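Local coordinates for putative histidine protein kinase (Rhodobacter sphaeroides, PDB 3KYJ) that probably autophosphorylates on a histidine and passes the phosphate to response regulators, relaying chemoreceptor signals to the flagellar motors, and is represented by its Hpt domain, at residues H71-L79 / L128-S136; A23-L31 / H43-F54. One frame throughout, in Å; residues are numbered along the deposited sequence.

Contact 1 (H71-L79 / L128-S136); sequences HLCEDLIGL and LRSKIARCS
Leu76 and Ile132 interlock at the middle of an apolar helix-helix contact, where helix 64-82 of the Hpt domain meets the C-terminal helix 122-135. The two segments run nearly parallel, with axes 10.0 Å apart at a crossing angle of 23°. No hydrogen bond joins them. Leu76 is a knob in a hole formed by Leu128, Lys131, Ile132 and Cys135. Its CG lies anti to the backbone N (chi1 178°), and its two methyls part company: CD2 meets Leu128 CD2 at 4.0 Å, while CD1 rests against Ile132 CG1 and the Lys131 CG. Ile132 answers as a knob among Leu72, Asp75, Leu76 and Leu79; its CD1 reaches the backbone Leu72 O at 3.8 Å. At the N-terminal end, Leu128 CD1 touches both Leu72 CB and Cys73 SG. In the conformer described, one of two modelled, Leu72 CD1 lies over one face of the Arg129 guanidinium, near its rim. Near the chain end, Leu79 CD1 sits 3.8 Å from Cys135 SG and also packs against Ile132 CG2. An alanine in place of Leu79 would probably open a gap beside Cys135 and Ile132 and leave that end of the C-terminal helix less firmly packed. The Lys131 amine leads away from the contact to salt bridges with Asp88 and Glu90, and helix 89-112 touches Leu128 and Cys73, through Ile94 and Ala98. This reciprocal knobs-into-holes packing is characteristic of helices packed at a shallow angle in coiled coils and helical bundles, and here it joins a fifth helix to the side of the Hpt helical bundle.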
# COMPACT_ATOMS: atom_id res chain seq x y z
N HIS A 71 4.53 -9.97 -5.40
CA HIS A 71 5.27 -10.18 -4.17
C HIS A 71 6.65 -10.73 -4.45
O HIS A 71 7.63 -10.32 -3.85
CB HIS A 71 4.49 -11.07 -3.18
CG HIS A 71 5.14 -11.15 -1.84
ND1 HIS A 71 5.62 -12.33 -1.32
CD2 HIS A 71 5.50 -10.18 -0.97
CE1 HIS A 71 6.18 -12.09 -0.14
NE2 HIS A 71 6.11 -10.79 0.10
N LEU A 72 6.75 -11.71 -5.34
CA LEU A 72 8.06 -12.27 -5.61
C LEU A 72 8.96 -11.25 -6.31
O LEU A 72 10.16 -11.21 -6.04
CB LEU A 72 7.98 -13.55 -6.44
CG LEU A 72 7.71 -14.83 -5.66
CD1 LEU A 72 8.22 -16.01 -6.47
CD2 LEU A 72 8.31 -14.87 -4.27
N CYS A 73 8.39 -10.41 -7.18
CA CYS A 73 9.16 -9.30 -7.75
C CYS A 73 9.71 -8.42 -6.64
O CYS A 73 10.89 -8.04 -6.66
CB CYS A 73 8.31 -8.47 -8.71
SG CYS A 73 7.84 -9.28 -10.22
N GLU A 74 8.87 -8.10 -5.66
CA GLU A 74 9.26 -7.22 -4.56
C GLU A 74 10.37 -7.83 -3.75
O GLU A 74 11.31 -7.13 -3.34
CB GLU A 74 8.04 -6.91 -3.67
CG GLU A 74 8.28 -5.82 -2.64
CD GLU A 74 7.12 -5.69 -1.69
OE1 GLU A 74 6.18 -4.96 -2.01
OE2 GLU A 74 7.14 -6.34 -0.63
N ASP A 75 10.30 -9.15 -3.53
CA ASP A 75 11.36 -9.84 -2.81
C ASP A 75 12.70 -9.68 -3.53
O ASP A 75 13.74 -9.42 -2.89
CB ASP A 75 11.07 -11.34 -2.70
CG ASP A 75 10.02 -11.67 -1.65
OD1 ASP A 75 9.56 -10.79 -0.88
OD2 ASP A 75 9.64 -12.85 -1.61
N LEU A 76 12.70 -9.84 -4.85
CA LEU A 76 13.95 -9.77 -5.62
C LEU A 76 14.51 -8.34 -5.56
O LEU A 76 15.72 -8.13 -5.33
CB LEU A 76 13.71 -10.20 -7.07
CG LEU A 76 14.92 -10.14 -8.01
CD1 LEU A 76 16.11 -10.91 -7.44
CD2 LEU A 76 14.52 -10.67 -9.37
N ILE A 77 13.65 -7.36 -5.76
CA ILE A 77 14.09 -5.97 -5.70
C ILE A 77 14.59 -5.65 -4.29
O ILE A 77 15.57 -4.92 -4.12
CB ILE A 77 12.95 -5.01 -6.07
CG1 ILE A 77 12.50 -5.22 -7.50
CG2 ILE A 77 13.39 -3.56 -5.83
CD1 ILE A 77 11.09 -4.71 -7.79
N GLY A 78 13.94 -6.19 -3.27
CA GLY A 78 14.39 -6.02 -1.89
C GLY A 78 15.79 -6.56 -1.61
O GLY A 78 16.51 -6.01 -0.78
N LEU A 79 16.19 -7.63 -2.29
CA LEU A 79 17.54 -8.16 -2.12
C LEU A 79 18.57 -7.14 -2.59
O LEU A 79 19.64 -6.99 -1.99
CB LEU A 79 17.76 -9.44 -2.91
CG LEU A 79 17.02 -10.69 -2.44
CD1 LEU A 79 17.26 -11.79 -3.46
CD2 LEU A 79 17.49 -11.10 -1.06
N LEU A 128 11.74 -16.08 -11.32
CA LEU A 128 11.95 -15.27 -10.14
C LEU A 128 12.54 -16.12 -9.01
O LEU A 128 13.51 -15.71 -8.37
CB LEU A 128 10.65 -14.61 -9.69
CG LEU A 128 10.15 -13.48 -10.58
CD1 LEU A 128 8.68 -13.25 -10.31
CD2 LEU A 128 10.91 -12.15 -10.35
N ARG A 129 11.98 -17.32 -8.78
CA ARG A 129 12.46 -18.12 -7.67
C ARG A 129 13.92 -18.53 -7.90
O ARG A 129 14.69 -18.58 -6.96
CB ARG A 129 11.59 -19.38 -7.47
CG ARG A 129 10.20 -19.09 -6.96
CD ARG A 129 9.51 -20.40 -6.48
NE ARG A 129 8.05 -20.27 -6.36
CZ ARG A 129 7.45 -19.56 -5.41
NH1 ARG A 129 8.15 -18.90 -4.50
NH2 ARG A 129 6.13 -19.49 -5.38
N SER A 130 14.25 -18.84 -9.15
CA SER A 130 15.61 -19.24 -9.52
C SER A 130 16.61 -18.09 -9.29
O SER A 130 17.64 -18.30 -8.68
CB SER A 130 15.66 -19.63 -11.00
OG SER A 130 17.02 -19.78 -11.42
N LYS A 131 16.30 -16.90 -9.79
CA LYS A 131 17.19 -15.76 -9.60
C LYS A 131 17.31 -15.43 -8.11
O LYS A 131 18.40 -15.20 -7.62
CB LYS A 131 16.73 -14.55 -10.40
CG LYS A 131 17.73 -13.39 -10.33
CD LYS A 131 19.12 -13.80 -10.77
CE LYS A 131 19.95 -12.55 -11.08
NZ LYS A 131 21.37 -12.87 -11.37
N ILE A 132 16.20 -15.45 -7.38
CA ILE A 132 16.26 -15.19 -5.94
C ILE A 132 17.21 -16.16 -5.23
O ILE A 132 18.05 -15.75 -4.43
CB ILE A 132 14.85 -15.21 -5.32
CG1 ILE A 132 14.08 -13.96 -5.76
CG2 ILE A 132 14.92 -15.27 -3.81
CD1 ILE A 132 12.57 -14.02 -5.43
N ALA A 133 17.09 -17.44 -5.56
CA ALA A 133 17.93 -18.47 -4.96
C ALA A 133 19.40 -18.29 -5.34
O ALA A 133 20.28 -18.44 -4.49
CB ALA A 133 17.43 -19.85 -5.36
N ARG A 134 19.67 -17.99 -6.61
CA ARG A 134 21.04 -17.92 -7.10
C ARG A 134 21.78 -16.70 -6.60
O ARG A 134 22.98 -16.74 -6.41
CB ARG A 134 21.08 -17.92 -8.62
CG ARG A 134 21.00 -19.29 -9.23
CD ARG A 134 21.06 -19.22 -10.73
NE ARG A 134 19.85 -18.64 -11.28
CZ ARG A 134 19.79 -17.52 -11.98
NH1 ARG A 134 20.88 -16.81 -12.23
NH2 ARG A 134 18.61 -17.10 -12.42
N CYS A 135 21.09 -15.59 -6.44
CA CYS A 135 21.81 -14.39 -6.07
C CYS A 135 21.74 -14.20 -4.55
O CYS A 135 22.35 -13.29 -4.00
CB CYS A 135 21.31 -13.19 -6.86
SG CYS A 135 19.88 -12.46 -6.20
N SER A 136 21.03 -15.10 -3.88
CA SER A 136 21.04 -15.11 -2.42
C SER A 136 21.43 -16.48 -1.86
O SER A 136 20.95 -16.87 -0.79
CB SER A 136 19.67 -14.69 -1.87
OG SER A 136 19.38 -13.35 -2.20

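Contact 2 (A23-L31 / H43-F54); sequences ALDAMEASL and HVGPLFRAVHTF
Ala23 begins the contact by turning CB toward the facing helix, where it meets Ala50 O and Thr53 CG2; Ala50 CB in turn lies 3.4 Å from Ala23 O. The small side chains let the antiparallel helices approach to 8.2 Å between axes. Leu24 covers a face of the Phe54 ring. Its CD2 makes a CH-pi contact 4.1 Å from the ring centroid, and its CD1 touches Phe54 CE1. Ala26 CB adds a second methyl contact with Ala50 CB, at 4.0 Å. The extended Met27 side chain has CG anti to the backbone N (chi1 177°). That places CG 3.7 Å from Leu47 CD1 and carries SD and CE alongside Val51 CG2. Ser30 packs against the start of the second segment: its OG lies 3.7 Å from Pro46 CB, and its carbonyl O is over one face of the His43 ring. His43 NE2 is hydrogen-bonded to Glu38. Leu31 ends the walk, its CD2 meeting Leu47 CD2 at 3.9 Å with the side chains crossed at about a right angle. No hydrogen bond crosses between the segments, so buried apolar surface and close alanine packing hold this helical hairpin together.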
# COMPACT_ATOMS: atom_id res chain seq x y z
N ALA A 23 1.27 2.49 -11.85
CA ALA A 23 2.33 1.77 -11.17
C ALA A 23 3.17 0.97 -12.17
O ALA A 23 4.41 0.98 -12.10
CB ALA A 23 1.76 0.87 -10.11
N LEU A 24 2.52 0.27 -13.09
CA LEU A 24 3.28 -0.51 -14.08
C LEU A 24 4.06 0.41 -15.03
O LEU A 24 5.16 0.06 -15.46
CB LEU A 24 2.39 -1.49 -14.84
CG LEU A 24 1.78 -2.59 -13.96
CD1 LEU A 24 0.96 -3.52 -14.84
CD2 LEU A 24 2.86 -3.36 -13.22
N ASP A 25 3.51 1.59 -15.34
CA ASP A 25 4.26 2.55 -16.16
C ASP A 25 5.56 2.94 -15.44
O ASP A 25 6.61 3.07 -16.07
CB ASP A 25 3.44 3.81 -16.45
CG ASP A 25 2.38 3.60 -17.54
OD1 ASP A 25 2.40 2.56 -18.24
OD2 ASP A 25 1.52 4.49 -17.68
N ALA A 26 5.47 3.15 -14.13
CA ALA A 26 6.64 3.55 -13.34
C ALA A 26 7.64 2.38 -13.24
O ALA A 26 8.84 2.58 -13.32
CB ALA A 26 6.22 4.02 -11.95
N MET A 27 7.12 1.16 -13.09
CA MET A 27 7.96 -0.02 -13.05
C MET A 27 8.74 -0.17 -14.36
O MET A 27 9.98 -0.29 -14.36
CB MET A 27 7.10 -1.27 -12.79
CG MET A 27 7.88 -2.56 -12.80
SD MET A 27 6.76 -3.98 -12.62
CE MET A 27 7.94 -5.28 -12.35
N GLU A 28 8.02 -0.10 -15.47
CA GLU A 28 8.67 -0.19 -16.77
C GLU A 28 9.65 0.95 -17.02
O GLU A 28 10.73 0.73 -17.54
CB GLU A 28 7.63 -0.25 -17.89
CG GLU A 28 8.28 -0.61 -19.22
CD GLU A 28 7.35 -0.52 -20.42
OE1 GLU A 28 6.38 0.26 -20.38
OE2 GLU A 28 7.64 -1.20 -21.42
N ALA A 29 9.29 2.18 -16.65
CA ALA A 29 10.21 3.31 -16.88
C ALA A 29 11.54 3.12 -16.15
O ALA A 29 12.62 3.39 -16.71
CB ALA A 29 9.58 4.62 -16.47
N SER A 30 11.48 2.67 -14.90
CA SER A 30 12.71 2.47 -14.13
C SER A 30 13.57 1.36 -14.76
O SER A 30 14.80 1.49 -14.84
CB SER A 30 12.41 2.11 -12.69
OG SER A 30 11.66 3.14 -12.06
N LEU A 31 12.94 0.27 -15.19
CA LEU A 31 13.66 -0.86 -15.77
C LEU A 31 14.29 -0.49 -17.12
O LEU A 31 15.43 -0.85 -17.40
CB LEU A 31 12.71 -2.04 -15.91
CG LEU A 31 12.27 -2.65 -14.58
CD1 LEU A 31 11.14 -3.65 -14.80
CD2 LEU A 31 13.45 -3.33 -13.89
N HIS A 43 17.03 4.46 -9.38
CA HIS A 43 15.88 3.70 -9.87
C HIS A 43 15.37 2.59 -8.97
O HIS A 43 14.22 2.19 -9.12
CB HIS A 43 16.18 3.16 -11.25
CG HIS A 43 16.31 4.23 -12.28
ND1 HIS A 43 15.24 4.97 -12.72
CD2 HIS A 43 17.41 4.76 -12.88
CE1 HIS A 43 15.66 5.88 -13.58
NE2 HIS A 43 16.97 5.77 -13.69
N VAL A 44 16.18 2.08 -8.05
CA VAL A 44 15.72 0.95 -7.23
C VAL A 44 14.57 1.35 -6.29
O VAL A 44 13.63 0.60 -6.10
CB VAL A 44 16.91 0.26 -6.50
CG1 VAL A 44 16.45 -0.76 -5.45
CG2 VAL A 44 17.80 -0.43 -7.52
N GLY A 45 14.62 2.56 -5.75
CA GLY A 45 13.54 3.06 -4.92
C GLY A 45 12.23 3.19 -5.67
O GLY A 45 11.22 2.63 -5.25
N PRO A 46 12.23 3.92 -6.79
CA PRO A 46 11.02 4.04 -7.61
C PRO A 46 10.49 2.68 -8.06
O PRO A 46 9.29 2.47 -8.08
CB PRO A 46 11.48 4.89 -8.79
CG PRO A 46 12.60 5.76 -8.22
CD PRO A 46 13.27 4.90 -7.19
N LEU A 47 11.39 1.78 -8.43
CA LEU A 47 10.99 0.45 -8.87
C LEU A 47 10.30 -0.31 -7.73
O LEU A 47 9.21 -0.87 -7.91
CB LEU A 47 12.24 -0.28 -9.37
CG LEU A 47 12.03 -1.75 -9.70
CD1 LEU A 47 11.00 -1.95 -10.82
CD2 LEU A 47 13.36 -2.35 -10.13
N PHE A 48 10.90 -0.31 -6.54
CA PHE A 48 10.31 -0.95 -5.39
C PHE A 48 8.94 -0.38 -5.10
O PHE A 48 7.98 -1.13 -4.89
CB PHE A 48 11.21 -0.81 -4.15
CG PHE A 48 10.69 -1.56 -2.95
CD1 PHE A 48 11.17 -2.84 -2.67
CD2 PHE A 48 9.74 -1.02 -2.14
CE1 PHE A 48 10.71 -3.55 -1.59
CE2 PHE A 48 9.24 -1.74 -1.05
CZ PHE A 48 9.74 -3.00 -0.78
N ARG A 49 8.83 0.95 -5.06
CA ARG A 49 7.56 1.57 -4.72
C ARG A 49 6.46 1.21 -5.72
O ARG A 49 5.31 0.97 -5.32
CB ARG A 49 7.73 3.09 -4.59
CG ARG A 49 8.55 3.45 -3.36
CD ARG A 49 8.56 4.96 -3.08
NE ARG A 49 9.29 5.71 -4.09
CZ ARG A 49 10.60 5.96 -4.08
NH1 ARG A 49 11.39 5.47 -3.14
NH2 ARG A 49 11.13 6.67 -5.06
N ALA A 50 6.81 1.16 -7.00
CA ALA A 50 5.82 0.84 -8.03
C ALA A 50 5.29 -0.59 -7.85
O ALA A 50 4.08 -0.82 -7.91
CB ALA A 50 6.43 1.00 -9.39
N VAL A 51 6.18 -1.53 -7.63
CA VAL A 51 5.80 -2.92 -7.45
C VAL A 51 5.02 -3.08 -6.15
O VAL A 51 3.99 -3.76 -6.11
CB VAL A 51 7.04 -3.83 -7.48
CG1 VAL A 51 6.64 -5.26 -7.15
CG2 VAL A 51 7.65 -3.78 -8.88
N HIS A 52 5.45 -2.38 -5.10
CA HIS A 52 4.78 -2.47 -3.82
C HIS A 52 3.33 -1.94 -3.91
O HIS A 52 2.40 -2.52 -3.35
CB HIS A 52 5.58 -1.69 -2.77
CG HIS A 52 5.04 -1.83 -1.39
ND1 HIS A 52 5.12 -3.01 -0.67
CD2 HIS A 52 4.41 -0.94 -0.58
CE1 HIS A 52 4.57 -2.84 0.51
NE2 HIS A 52 4.13 -1.59 0.59
N THR A 53 3.15 -0.85 -4.64
CA THR A 53 1.83 -0.30 -4.87
C THR A 53 0.96 -1.30 -5.65
O THR A 53 -0.20 -1.57 -5.30
CB THR A 53 1.95 1.00 -5.67
OG1 THR A 53 2.50 2.00 -4.80
CG2 THR A 53 0.58 1.46 -6.19
N PHE A 54 1.51 -1.86 -6.72
CA PHE A 54 0.76 -2.81 -7.52
C PHE A 54 0.34 -4.03 -6.67
O PHE A 54 -0.81 -4.47 -6.73
CB PHE A 54 1.57 -3.21 -8.74
CG PHE A 54 0.77 -3.99 -9.74
CD1 PHE A 54 0.07 -3.34 -10.73
CD2 PHE A 54 0.67 -5.36 -9.64
CE1 PHE A 54 -0.69 -4.05 -11.64
CE2 PHE A 54 -0.11 -6.08 -10.53
CZ PHE A 54 -0.79 -5.43 -11.53

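From the N terminus, helix 10-35 turns back into helix 40-60, and contact 2 closes this short hairpin. Helix 64-82 follows. Contact 1 closes a longer loop, which runs through helix 89-112 before helix 122-135 returns to helix 64-82. The two contacts are in series, neither nested nor crossed, with centres about 15 Å apart. They meet where helices 40-60 and 64-82 pack: Ile77 CD1 lies against Leu47 and Val51. Glu74 OE1 also makes a probable hydrogen bond, 2.6 Å long, to ND1 of His52, the predicted phosphorylation site, while His52 NE2 is hydrogen-bonded to an acidic side chain of another protein chain. Helix 89-112 backs both contacts, touching Met27 and Leu128.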